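Local coordinates for protein sulfate transporter 4.1, chloroplastic (Arabidopsis thaliana, PDB 7LHV) that cotransports sulfate with protons across the membrane as a secondary active symporter of the SLC26/SulP family and may help regulate sulfate assimilation, at residues Leu200-Ile204 with Ile345-Val349; Gln254-Met260 with Pro305-Ser309; Pro319-Phe323 with Ser380-Ala384. One frame throughout, in Å; residues are numbered along the deposited sequence.

Contact 1: residues Leu200-Ile204 with Ile345-Val349; sequences LIRFI and ILESV. With S1P ((2S,3R,4E)-2-amino-3-hydroxyoctadec-4-en-1-yl dihydrogen phosphate), chain G.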
ATOM      1  N   LEU A 200     -10.638   0.695  -1.100  1.00 54.82           N
ATOM      2  CA  LEU A 200      -9.237   1.093  -1.029  1.00 54.82           C
ATOM      3  C   LEU A 200      -8.808   1.499   0.371  1.00 54.82           C
ATOM      4  O   LEU A 200      -7.604   1.605   0.622  1.00 54.82           O
ATOM      5  CB  LEU A 200      -8.969   2.250  -1.991  1.00 54.82           C
ATOM      6  CG  LEU A 200      -8.473   1.889  -3.389  1.00 54.82           C
ATOM      7  CD1 LEU A 200      -8.469   3.121  -4.273  1.00 54.82           C
ATOM      8  CD2 LEU A 200      -7.089   1.273  -3.319  1.00 54.82           C
ATOM      9  N   ILE A 201      -9.751   1.725   1.281  1.00 54.29           N
ATOM     10  CA  ILE A 201      -9.433   2.173   2.623  1.00 54.29           C
ATOM     11  C   ILE A 201      -9.681   1.090   3.669  1.00 54.29           C
ATOM     12  O   ILE A 201      -8.987   1.063   4.692  1.00 54.29           O
ATOM     13  CB  ILE A 201     -10.228   3.453   2.958  1.00 54.29           C
ATOM     14  CG1 ILE A 201      -9.912   4.548   1.945  1.00 54.29           C
ATOM     15  CG2 ILE A 201      -9.900   3.960   4.347  1.00 54.29           C
ATOM     16  CD1 ILE A 201      -8.459   4.949   1.926  1.00 54.29           C
ATOM     17  N   ARG A 202     -10.619   0.175   3.427  1.00 53.93           N
ATOM     18  CA  ARG A 202     -11.015  -0.815   4.422  1.00 53.93           C
ATOM     19  C   ARG A 202      -9.947  -1.864   4.696  1.00 53.93           C
ATOM     20  O   ARG A 202     -10.223  -2.809   5.441  1.00 53.93           O
ATOM     21  CB  ARG A 202     -12.312  -1.496   3.984  1.00 53.93           C
ATOM     22  CG  ARG A 202     -13.444  -0.524   3.716  1.00 53.93           C
ATOM     23  CD  ARG A 202     -14.728  -1.246   3.343  1.00 53.93           C
ATOM     24  NE  ARG A 202     -15.593  -0.412   2.519  1.00 53.93           N
ATOM     25  CZ  ARG A 202     -16.312   0.605   2.976  1.00 53.93           C
ATOM     26  NH1 ARG A 202     -16.319   0.924   4.260  1.00 53.93           N
ATOM     27  NH2 ARG A 202     -17.043   1.317   2.126  1.00 53.93           N
ATOM     28  N   PHE A 203      -8.751  -1.740   4.124  1.00 48.71           N
ATOM     29  CA  PHE A 203      -7.660  -2.633   4.485  1.00 48.71           C
ATOM     30  C   PHE A 203      -7.026  -2.273   5.820  1.00 48.71           C
ATOM     31  O   PHE A 203      -6.224  -3.057   6.336  1.00 48.71           O
ATOM     32  CB  PHE A 203      -6.587  -2.637   3.390  1.00 48.71           C
ATOM     33  CG  PHE A 203      -5.729  -1.404   3.373  1.00 48.71           C
ATOM     34  CD1 PHE A 203      -6.106  -0.293   2.643  1.00 48.71           C
ATOM     35  CD2 PHE A 203      -4.544  -1.354   4.086  1.00 48.71           C
ATOM     36  CE1 PHE A 203      -5.323   0.840   2.627  1.00 48.71           C
ATOM     37  CE2 PHE A 203      -3.764  -0.224   4.075  1.00 48.71           C
ATOM     38  CZ  PHE A 203      -4.152   0.874   3.344  1.00 48.71           C
ATOM     39  N   ILE A 204      -7.354  -1.111   6.382  1.00 50.22           N
ATOM     40  CA  ILE A 204      -6.748  -0.680   7.636  1.00 50.22           C
ATOM     41  C   ILE A 204      -7.296  -1.522   8.778  1.00 50.22           C
ATOM     42  O   ILE A 204      -8.514  -1.685   8.921  1.00 50.22           O
ATOM     43  CB  ILE A 204      -6.998   0.816   7.866  1.00 50.22           C
ATOM     44  CG1 ILE A 204      -6.449   1.624   6.693  1.00 50.22           C
ATOM     45  CG2 ILE A 204      -6.357   1.267   9.160  1.00 50.22           C
ATOM     46  CD1 ILE A 204      -6.857   3.069   6.703  1.00 50.22           C
ATOM     47  N   ILE A 345     -15.612   6.382   5.727  1.00 51.35           N
ATOM     48  CA  ILE A 345     -15.542   5.070   5.098  1.00 51.35           C
ATOM     49  C   ILE A 345     -15.364   3.986   6.150  1.00 51.35           C
ATOM     50  O   ILE A 345     -15.919   2.888   6.033  1.00 51.35           O
ATOM     51  CB  ILE A 345     -14.422   5.039   4.045  1.00 51.35           C
ATOM     52  CG1 ILE A 345     -14.749   5.993   2.899  1.00 51.35           C
ATOM     53  CG2 ILE A 345     -14.221   3.637   3.512  1.00 51.35           C
ATOM     54  CD1 ILE A 345     -13.612   6.193   1.937  1.00 51.35           C
ATOM     55  N   LEU A 346     -14.605   4.279   7.203  1.00 52.24           N
ATOM     56  CA  LEU A 346     -14.221   3.240   8.150  1.00 52.24           C
ATOM     57  C   LEU A 346     -15.191   3.117   9.316  1.00 52.24           C
ATOM     58  O   LEU A 346     -15.465   2.002   9.773  1.00 52.24           O
ATOM     59  CB  LEU A 346     -12.810   3.510   8.673  1.00 52.24           C
ATOM     60  CG  LEU A 346     -11.685   3.321   7.657  1.00 52.24           C
ATOM     61  CD1 LEU A 346     -10.358   3.747   8.252  1.00 52.24           C
ATOM     62  CD2 LEU A 346     -11.622   1.884   7.183  1.00 52.24           C
ATOM     63  N   GLU A 347     -15.720   4.235   9.809  1.00 55.18           N
ATOM     64  CA  GLU A 347     -16.568   4.226  10.997  1.00 55.18           C
ATOM     65  C   GLU A 347     -18.052   4.321  10.660  1.00 55.18           C
ATOM     66  O   GLU A 347     -18.830   3.444  11.045  1.00 55.18           O
ATOM     67  CB  GLU A 347     -16.156   5.363  11.937  1.00 55.18           C
ATOM     68  CG  GLU A 347     -14.780   5.180  12.541  1.00 55.18           C
ATOM     69  CD  GLU A 347     -14.389   6.326  13.450  1.00 55.18           C
ATOM     70  OE1 GLU A 347     -15.140   7.320  13.511  1.00 55.18           O
ATOM     71  OE2 GLU A 347     -13.332   6.228  14.105  1.00 55.18           O
ATOM     72  N   SER A 348     -18.461   5.374   9.949  1.00 52.65           N
ATOM     73  CA  SER A 348     -19.884   5.589   9.693  1.00 52.65           C
ATOM     74  C   SER A 348     -20.483   4.458   8.869  1.00 52.65           C
ATOM     75  O   SER A 348     -21.581   3.970   9.170  1.00 52.65           O
ATOM     76  CB  SER A 348     -20.091   6.928   8.991  1.00 52.65           C
ATOM     77  OG  SER A 348     -21.395   7.017   8.446  1.00 52.65           O
ATOM     78  N   VAL A 349     -19.778   4.026   7.823  1.00 53.99           N
ATOM     79  CA  VAL A 349     -20.276   2.928   7.002  1.00 53.99           C
ATOM     80  C   VAL A 349     -20.311   1.637   7.807  1.00 53.99           C
ATOM     81  O   VAL A 349     -21.221   0.816   7.648  1.00 53.99           O
ATOM     82  CB  VAL A 349     -19.427   2.791   5.728  1.00 53.99           C
ATOM     83  CG1 VAL A 349     -19.797   1.533   4.975  1.00 53.99           C
ATOM     84  CG2 VAL A 349     -19.619   4.005   4.844  1.00 53.99           C
TER
HETATM   85  C1  S1P G1001     -10.217  -0.230 -10.874  1.00 66.34           C
HETATM   86  O1  S1P G1001     -10.710  -1.398 -10.189  1.00 66.34           O
HETATM   87  C2  S1P G1001      -8.764  -0.228 -10.473  1.00 66.34           C
HETATM   88  N2  S1P G1001      -8.585  -1.137  -9.344  1.00 66.34           N
HETATM   89  C3  S1P G1001      -8.232   1.122  -9.991  1.00 66.34           C
HETATM   90  O3  S1P G1001      -7.478   0.814  -8.825  1.00 66.34           O
HETATM   91  C4  S1P G1001      -9.306   2.101  -9.656  1.00 66.34           C
HETATM   92  C5  S1P G1001      -9.108   3.356  -9.308  1.00 66.34           C
HETATM   93  C6  S1P G1001      -7.840   4.122  -9.154  1.00 66.34           C
HETATM   94  C7  S1P G1001      -7.128   3.947  -7.830  1.00 66.34           C
HETATM   95  C8  S1P G1001      -5.635   3.892  -7.994  1.00 66.34           C
HETATM   96  C9  S1P G1001      -4.882   4.877  -7.136  1.00 66.34           C
HETATM   97  C10 S1P G1001      -4.657   4.394  -5.724  1.00 66.34           C
HETATM   98  C11 S1P G1001      -3.730   5.263  -4.909  1.00 66.34           C
HETATM   99  C12 S1P G1001      -3.265   4.615  -3.621  1.00 66.34           C
HETATM  100  C13 S1P G1001      -3.695   3.182  -3.469  1.00 66.34           C
HETATM  101  C14 S1P G1001      -3.769   2.710  -2.041  1.00 66.34           C
HETATM  102  C15 S1P G1001      -3.193   3.680  -1.044  1.00 66.34           C
HETATM  103  C16 S1P G1001      -4.080   3.938   0.160  1.00 66.34           C
HETATM  104  P22 S1P G1001     -10.826  -2.876 -10.769  1.00 66.34           P
HETATM  105  O23 S1P G1001     -10.978  -2.792 -12.270  1.00 66.34           O
HETATM  106  O24 S1P G1001      -9.523  -3.546 -10.468  1.00 66.34           O
HETATM  107  O25 S1P G1001     -11.940  -3.553 -10.128  1.00 66.34           O
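Arg202 lays its guanidinium against Ile345, whose CG2 methyl sits over one face of the flat group, displaced toward its rim. CG of the arginine is anti to its own carbonyl carbon (chi1 -56°), and the chain then runs extended to NE, leaving NH1 2.7 Å from Ile345 O. One helical turn on, Val349 brings CG1 to 3.6 Å from NH1 of Arg202, so aliphatic branches of Ile345 and Val349 both lie against the guanidinium. The rest of the contact is apolar. Ile201 crosses Leu346 at about a right angle, with its CG2 branch 3.8 Å from Leu346 CG, and Ile204 also crosses Leu346, CD1 to CD1 at 3.9 Å. A type I turn from Ile201 to Ile204, closed by Ile204 N bonding to Ile201 O (3.2 Å), offers both isoleucines to the same leucine. Leu200 instead serves the lipid, its CD2 methyl lying 3.8 Å from C14 of the S1P chain, and Leu346 touches a second S1P molecule. The turn leads into helix 206-229 and packs on helix 330-358; helix 365-381 adjoins Arg202 and Ile345, helix 477-496 covers Phe203, and Ala490 of the second subunit reaches Leu200.

Contact 2: residues Gln254-Met260 with Pro305-Ser309; sequences QWPPFVM and PPSIS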
ATOM      1  N   GLN A 254      -8.885  28.561  39.077  1.00 85.01           N
ATOM      2  CA  GLN A 254     -10.110  29.030  39.711  1.00 85.01           C
ATOM      3  C   GLN A 254     -10.903  27.841  40.236  1.00 85.01           C
ATOM      4  O   GLN A 254     -11.002  26.807  39.570  1.00 85.01           O
ATOM      5  CB  GLN A 254     -10.980  29.839  38.744  1.00 85.01           C
ATOM      6  CG  GLN A 254     -10.429  31.203  38.375  1.00 85.01           C
ATOM      7  CD  GLN A 254      -9.452  31.143  37.226  1.00 85.01           C
ATOM      8  OE1 GLN A 254      -9.400  30.156  36.494  1.00 85.01           O
ATOM      9  NE2 GLN A 254      -8.674  32.204  37.054  1.00 85.01           N
ATOM     10  N   TRP A 255     -11.470  27.998  41.430  1.00 89.72           N
ATOM     11  CA  TRP A 255     -12.231  26.939  42.088  1.00 89.72           C
ATOM     12  C   TRP A 255     -13.650  26.765  41.540  1.00 89.72           C
ATOM     13  O   TRP A 255     -14.077  25.620  41.343  1.00 89.72           O
ATOM     14  CB  TRP A 255     -12.288  27.186  43.600  1.00 89.72           C
ATOM     15  CG  TRP A 255     -11.169  26.541  44.362  1.00 89.72           C
ATOM     16  CD1 TRP A 255     -10.103  25.869  43.841  1.00 89.72           C
ATOM     17  CD2 TRP A 255     -11.014  26.495  45.786  1.00 89.72           C
ATOM     18  NE1 TRP A 255      -9.289  25.415  44.850  1.00 89.72           N
ATOM     19  CE2 TRP A 255      -9.827  25.785  46.054  1.00 89.72           C
ATOM     20  CE3 TRP A 255     -11.762  26.988  46.860  1.00 89.72           C
ATOM     21  CZ2 TRP A 255      -9.371  25.555  47.350  1.00 89.72           C
ATOM     22  CZ3 TRP A 255     -11.307  26.759  48.147  1.00 89.72           C
ATOM     23  CH2 TRP A 255     -10.123  26.050  48.380  1.00 89.72           C
ATOM     24  N   PRO A 256     -14.424  27.833  41.317  1.00 87.15           N
ATOM     25  CA  PRO A 256     -15.827  27.653  40.898  1.00 87.15           C
ATOM     26  C   PRO A 256     -15.965  26.863  39.604  1.00 87.15           C
ATOM     27  O   PRO A 256     -16.757  25.909  39.559  1.00 87.15           O
ATOM     28  CB  PRO A 256     -16.340  29.093  40.744  1.00 87.15           C
ATOM     29  CG  PRO A 256     -15.526  29.863  41.696  1.00 87.15           C
ATOM     30  CD  PRO A 256     -14.158  29.247  41.652  1.00 87.15           C
ATOM     31  N   PRO A 257     -15.263  27.230  38.515  1.00 83.83           N
ATOM     32  CA  PRO A 257     -15.454  26.451  37.280  1.00 83.83           C
ATOM     33  C   PRO A 257     -15.020  25.005  37.416  1.00 83.83           C
ATOM     34  O   PRO A 257     -15.674  24.113  36.864  1.00 83.83           O
ATOM     35  CB  PRO A 257     -14.610  27.211  36.250  1.00 83.83           C
ATOM     36  CG  PRO A 257     -13.563  27.844  37.040  1.00 83.83           C
ATOM     37  CD  PRO A 257     -14.224  28.259  38.317  1.00 83.83           C
ATOM     38  N   PHE A 258     -13.937  24.744  38.154  1.00 79.72           N
ATOM     39  CA  PHE A 258     -13.489  23.369  38.332  1.00 79.72           C
ATOM     40  C   PHE A 258     -14.504  22.555  39.120  1.00 79.72           C
ATOM     41  O   PHE A 258     -14.794  21.407  38.767  1.00 79.72           O
ATOM     42  CB  PHE A 258     -12.128  23.335  39.022  1.00 79.72           C
ATOM     43  CG  PHE A 258     -11.455  21.996  38.958  1.00 79.72           C
ATOM     44  CD1 PHE A 258     -10.793  21.596  37.812  1.00 79.72           C
ATOM     45  CD2 PHE A 258     -11.492  21.135  40.039  1.00 79.72           C
ATOM     46  CE1 PHE A 258     -10.175  20.364  37.745  1.00 79.72           C
ATOM     47  CE2 PHE A 258     -10.875  19.902  39.980  1.00 79.72           C
ATOM     48  CZ  PHE A 258     -10.216  19.516  38.831  1.00 79.72           C
ATOM     49  N   VAL A 259     -15.059  23.132  40.188  1.00 80.40           N
ATOM     50  CA  VAL A 259     -16.055  22.417  40.983  1.00 80.40           C
ATOM     51  C   VAL A 259     -17.304  22.151  40.153  1.00 80.40           C
ATOM     52  O   VAL A 259     -17.866  21.048  40.178  1.00 80.40           O
ATOM     53  CB  VAL A 259     -16.381  23.201  42.266  1.00 80.40           C
ATOM     54  CG1 VAL A 259     -17.641  22.656  42.912  1.00 80.40           C
ATOM     55  CG2 VAL A 259     -15.218  23.125  43.235  1.00 80.40           C
ATOM     56  N   MET A 260     -17.754  23.156  39.399  1.00 80.98           N
ATOM     57  CA  MET A 260     -18.933  22.981  38.559  1.00 80.98           C
ATOM     58  C   MET A 260     -18.709  21.884  37.525  1.00 80.98           C
ATOM     59  O   MET A 260     -19.559  21.003  37.340  1.00 80.98           O
ATOM     60  CB  MET A 260     -19.284  24.302  37.874  1.00 80.98           C
ATOM     61  CG  MET A 260     -20.692  24.366  37.316  1.00 80.98           C
ATOM     62  SD  MET A 260     -21.055  25.973  36.594  1.00 80.98           S
ATOM     63  CE  MET A 260     -22.043  26.705  37.887  1.00 80.98           C
ATOM     64  N   PRO A 305     -21.528  32.461  40.273  1.00103.62           N
ATOM     65  CA  PRO A 305     -20.083  32.468  40.530  1.00103.62           C
ATOM     66  C   PRO A 305     -19.377  33.470  39.637  1.00103.62           C
ATOM     67  O   PRO A 305     -19.763  33.662  38.474  1.00103.62           O
ATOM     68  CB  PRO A 305     -19.659  31.029  40.201  1.00103.62           C
ATOM     69  CG  PRO A 305     -20.906  30.226  40.355  1.00103.62           C
ATOM     70  CD  PRO A 305     -22.009  31.123  39.888  1.00103.62           C
ATOM     71  N   PRO A 306     -18.338  34.137  40.146  1.00101.92           N
ATOM     72  CA  PRO A 306     -17.705  35.200  39.346  1.00101.92           C
ATOM     73  C   PRO A 306     -16.832  34.674  38.222  1.00101.92           C
ATOM     74  O   PRO A 306     -16.787  35.284  37.147  1.00101.92           O
ATOM     75  CB  PRO A 306     -16.881  35.974  40.387  1.00101.92           C
ATOM     76  CG  PRO A 306     -17.392  35.515  41.731  1.00101.92           C
ATOM     77  CD  PRO A 306     -17.820  34.101  41.520  1.00101.92           C
ATOM     78  N   SER A 307     -16.139  33.558  38.434  1.00 97.00           N
ATOM     79  CA  SER A 307     -15.114  33.097  37.508  1.00 97.00           C
ATOM     80  C   SER A 307     -15.640  32.148  36.440  1.00 97.00           C
ATOM     81  O   SER A 307     -14.857  31.703  35.594  1.00 97.00           O
ATOM     82  CB  SER A 307     -13.980  32.420  38.282  1.00 97.00           C
ATOM     83  OG  SER A 307     -14.473  31.343  39.056  1.00 97.00           O
ATOM     84  N   ILE A 308     -16.928  31.828  36.450  1.00 96.40           N
ATOM     85  CA  ILE A 308     -17.494  30.971  35.415  1.00 96.40           C
ATOM     86  C   ILE A 308     -17.760  31.799  34.167  1.00 96.40           C
ATOM     87  O   ILE A 308     -17.958  33.018  34.230  1.00 96.40           O
ATOM     88  CB  ILE A 308     -18.775  30.276  35.913  1.00 96.40           C
ATOM     89  CG1 ILE A 308     -19.855  31.309  36.221  1.00 96.40           C
ATOM     90  CG2 ILE A 308     -18.482  29.430  37.136  1.00 96.40           C
ATOM     91  CD1 ILE A 308     -21.228  30.712  36.392  1.00 96.40           C
ATOM     92  N   SER A 309     -17.765  31.133  33.018  1.00 85.81           N
ATOM     93  CA  SER A 309     -17.969  31.781  31.733  1.00 85.81           C
ATOM     94  C   SER A 309     -19.164  31.158  31.027  1.00 85.81           C
ATOM     95  O   SER A 309     -19.345  29.937  31.052  1.00 85.81           O
ATOM     96  CB  SER A 309     -16.722  31.668  30.852  1.00 85.81           C
ATOM     97  OG  SER A 309     -16.916  32.315  29.608  1.00 85.81           O
TER
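Pro256 and Pro257 present their rings to Ser307 of the loop Pro305-Ser309 from the first turn of helix 255-277, a helix of the SLC26 transporter domain predicted to span the membrane. Proline is well suited to a helical first turn, where its missing N-H costs no backbone bond; Val259 N bonds to Trp255 O (2.9 Å), and Met260 N to Pro256 O continues the helix. Three loop side chains meet this start: Ser307 at both prolines, Pro305 and Ile308 at Pro256 and Met260. Pro305 faces Pro256, CB to CB at 3.9 Å. Ile308 sends its CG2 methyl to the helix: with CG1 between the backbone N and the carbonyl carbon (chi1 63°), CG2 lies beside the backbone N and comes 4.2 Å from Pro256 CB. The same methyl is 4.3 Å from Met260 SD, so it spans one turn of the helix, and Met260 CE reaches on to Pro305 CG at 4.4 Å. Helix 284-300 backs this apolar patch, Ile299 touching Met260 and Ala300 touching Ile308. The loop is tied further along, where Ser309 bonds to Gln431. Gln254 CG packs at 3.8 Å from Ser307 CB, and Ser307 OG rests among proline carbons, 3.2 Å from both Pro256 CG and Pro257 CD.

Contact 3: residues Pro319-Phe323 with Ser380-Ala384; sequences PTFSF and SLFSA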
ATOM      1  N   PRO A 319     -30.310  28.810   9.363  1.00 66.12           N
ATOM      2  CA  PRO A 319     -29.233  29.268   8.481  1.00 66.12           C
ATOM      3  C   PRO A 319     -29.747  29.575   7.085  1.00 66.12           C
ATOM      4  O   PRO A 319     -30.731  28.997   6.617  1.00 66.12           O
ATOM      5  CB  PRO A 319     -28.258  28.087   8.469  1.00 66.12           C
ATOM      6  CG  PRO A 319     -29.082  26.910   8.843  1.00 66.12           C
ATOM      7  CD  PRO A 319     -30.111  27.419   9.801  1.00 66.12           C
ATOM      8  N   THR A 320     -29.066  30.502   6.420  1.00 68.75           N
ATOM      9  CA  THR A 320     -29.426  30.929   5.076  1.00 68.75           C
ATOM     10  C   THR A 320     -28.452  30.365   4.049  1.00 68.75           C
ATOM     11  O   THR A 320     -27.311  30.017   4.360  1.00 68.75           O
ATOM     12  CB  THR A 320     -29.452  32.458   4.981  1.00 68.75           C
ATOM     13  OG1 THR A 320     -28.171  32.983   5.351  1.00 68.75           O
ATOM     14  CG2 THR A 320     -30.517  33.029   5.902  1.00 68.75           C
ATOM     15  N   PHE A 321     -28.926  30.275   2.807  1.00 67.86           N
ATOM     16  CA  PHE A 321     -28.107  29.748   1.725  1.00 67.86           C
ATOM     17  C   PHE A 321     -26.948  30.690   1.428  1.00 67.86           C
ATOM     18  O   PHE A 321     -27.137  31.905   1.311  1.00 67.86           O
ATOM     19  CB  PHE A 321     -28.956  29.543   0.472  1.00 67.86           C
ATOM     20  CG  PHE A 321     -28.245  28.810  -0.629  1.00 67.86           C
ATOM     21  CD1 PHE A 321     -28.298  27.429  -0.705  1.00 67.86           C
ATOM     22  CD2 PHE A 321     -27.522  29.498  -1.587  1.00 67.86           C
ATOM     23  CE1 PHE A 321     -27.646  26.751  -1.712  1.00 67.86           C
ATOM     24  CE2 PHE A 321     -26.867  28.827  -2.596  1.00 67.86           C
ATOM     25  CZ  PHE A 321     -26.929  27.450  -2.658  1.00 67.86           C
ATOM     26  N   SER A 322     -25.749  30.127   1.300  1.00 70.51           N
ATOM     27  CA  SER A 322     -24.562  30.917   0.985  1.00 70.51           C
ATOM     28  C   SER A 322     -23.483  29.983   0.467  1.00 70.51           C
ATOM     29  O   SER A 322     -23.092  29.045   1.169  1.00 70.51           O
ATOM     30  CB  SER A 322     -24.068  31.681   2.215  1.00 70.51           C
ATOM     31  OG  SER A 322     -24.956  32.729   2.563  1.00 70.51           O
ATOM     32  N   PHE A 323     -23.006  30.235  -0.748  1.00 75.97           N
ATOM     33  CA  PHE A 323     -21.880  29.483  -1.271  1.00 75.97           C
ATOM     34  C   PHE A 323     -20.617  29.827  -0.485  1.00 75.97           C
ATOM     35  O   PHE A 323     -20.484  30.938   0.031  1.00 75.97           O
ATOM     36  CB  PHE A 323     -21.664  29.793  -2.747  1.00 75.97           C
ATOM     37  CG  PHE A 323     -22.406  28.883  -3.680  1.00 75.97           C
ATOM     38  CD1 PHE A 323     -21.838  27.694  -4.105  1.00 75.97           C
ATOM     39  CD2 PHE A 323     -23.664  29.224  -4.146  1.00 75.97           C
ATOM     40  CE1 PHE A 323     -22.517  26.857  -4.969  1.00 75.97           C
ATOM     41  CE2 PHE A 323     -24.346  28.392  -5.010  1.00 75.97           C
ATOM     42  CZ  PHE A 323     -23.772  27.207  -5.422  1.00 75.97           C
ATOM     43  N   SER A 380     -22.981  22.147   3.782  1.00 52.15           N
ATOM     44  CA  SER A 380     -22.045  23.216   3.458  1.00 52.15           C
ATOM     45  C   SER A 380     -22.760  24.372   2.784  1.00 52.15           C
ATOM     46  O   SER A 380     -22.491  25.541   3.082  1.00 52.15           O
ATOM     47  CB  SER A 380     -20.937  22.682   2.559  1.00 52.15           C
ATOM     48  OG  SER A 380     -20.478  21.437   3.038  1.00 52.15           O
ATOM     49  N   LEU A 381     -23.679  24.066   1.869  1.00 58.03           N
ATOM     50  CA  LEU A 381     -24.481  25.122   1.268  1.00 58.03           C
ATOM     51  C   LEU A 381     -25.339  25.856   2.288  1.00 58.03           C
ATOM     52  O   LEU A 381     -25.734  26.996   2.028  1.00 58.03           O
ATOM     53  CB  LEU A 381     -25.372  24.560   0.162  1.00 58.03           C
ATOM     54  CG  LEU A 381     -24.662  24.027  -1.080  1.00 58.03           C
ATOM     55  CD1 LEU A 381     -25.663  23.810  -2.194  1.00 58.03           C
ATOM     56  CD2 LEU A 381     -23.569  24.980  -1.516  1.00 58.03           C
ATOM     57  N   PHE A 382     -25.630  25.244   3.433  1.00 58.46           N
ATOM     58  CA  PHE A 382     -26.429  25.894   4.468  1.00 58.46           C
ATOM     59  C   PHE A 382     -25.636  26.074   5.758  1.00 58.46           C
ATOM     60  O   PHE A 382     -26.161  25.894   6.859  1.00 58.46           O
ATOM     61  CB  PHE A 382     -27.716  25.121   4.726  1.00 58.46           C
ATOM     62  CG  PHE A 382     -28.811  25.443   3.759  1.00 58.46           C
ATOM     63  CD1 PHE A 382     -29.680  26.489   4.006  1.00 58.46           C
ATOM     64  CD2 PHE A 382     -28.963  24.710   2.599  1.00 58.46           C
ATOM     65  CE1 PHE A 382     -30.687  26.792   3.115  1.00 58.46           C
ATOM     66  CE2 PHE A 382     -29.967  25.007   1.705  1.00 58.46           C
ATOM     67  CZ  PHE A 382     -30.831  26.049   1.963  1.00 58.46           C
ATOM     68  N   SER A 383     -24.357  26.436   5.636  1.00 55.93           N
ATOM     69  CA  SER A 383     -23.513  26.840   6.763  1.00 55.93           C
ATOM     70  C   SER A 383     -23.402  25.743   7.824  1.00 55.93           C
ATOM     71  O   SER A 383     -23.793  25.916   8.977  1.00 55.93           O
ATOM     72  CB  SER A 383     -24.026  28.143   7.383  1.00 55.93           C
ATOM     73  OG  SER A 383     -24.249  29.130   6.394  1.00 55.93           O
ATOM     74  N   ALA A 384     -22.838  24.607   7.421  1.00 51.28           N
ATOM     75  CA  ALA A 384     -22.591  23.501   8.332  1.00 51.28           C
ATOM     76  C   ALA A 384     -21.191  22.949   8.113  1.00 51.28           C
ATOM     77  O   ALA A 384     -20.635  23.046   7.018  1.00 51.28           O
ATOM     78  CB  ALA A 384     -23.618  22.382   8.153  1.00 51.28           C
TER
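Phe321 directs the edge of its ring at the face of Phe382 in a T-shaped stack, the centroids 5.6 Å apart and the planes at 79°. With CG anti to the backbone N (chi1 -171°), the Phe321 ring lies alongside Leu381, whose CD1 is 3.6 Å from Phe321 CE1. The backbones are joined by a nearly straight bond, Ser322 N to Leu381 O (3.2 Å, 169° at the hydrogen), received almost end-on by the carbonyl where helix 365-381 runs out. The closely packed part comprises Leu381 and Pro319, a buried ring that lies against the Phe382 carbonyl and also packs on Tyr129 and Phe132 of helix 125-141. The aromatic stack lies toward the surface, as do Thr320, whose side chain points away from the helix end, and Phe323, which meets the contact through one ring face, with Leu381 CD2 at 4.1 Å from Phe323 CE1. Replacing Phe382 with an alanine would probably leave the edge of Phe321 without its aromatic face and set that ring freer to turn. This chemistry is consistent with a loop held largely by apolar and aromatic packing, with one backbone bond using the Leu381 carbonyl at the helix end.

In the fold
From the N terminus the chain first passes Leu200-Ile204, between helices 173-194 and 206-229, and contact 1 closes only when helix 330-358 delivers Ile345-Val349. Inside that long loop lies contact 2, which closes a short one: out along helix 255-277, back through helix 284-300 and into the loop that follows. The same loop then opens contact 3 at Pro319-Phe323, before contact 1 has closed, and contact 3 ends beyond it at the end of helix 365-381, so contacts 1 and 3 cross. Contact 1 is near the chain centre beside the lipids; contact 2, its centre about 42 Å away, and contact 3, about 28 Å away, tie the connection between helices 284-300 and 330-358 to two helix ends.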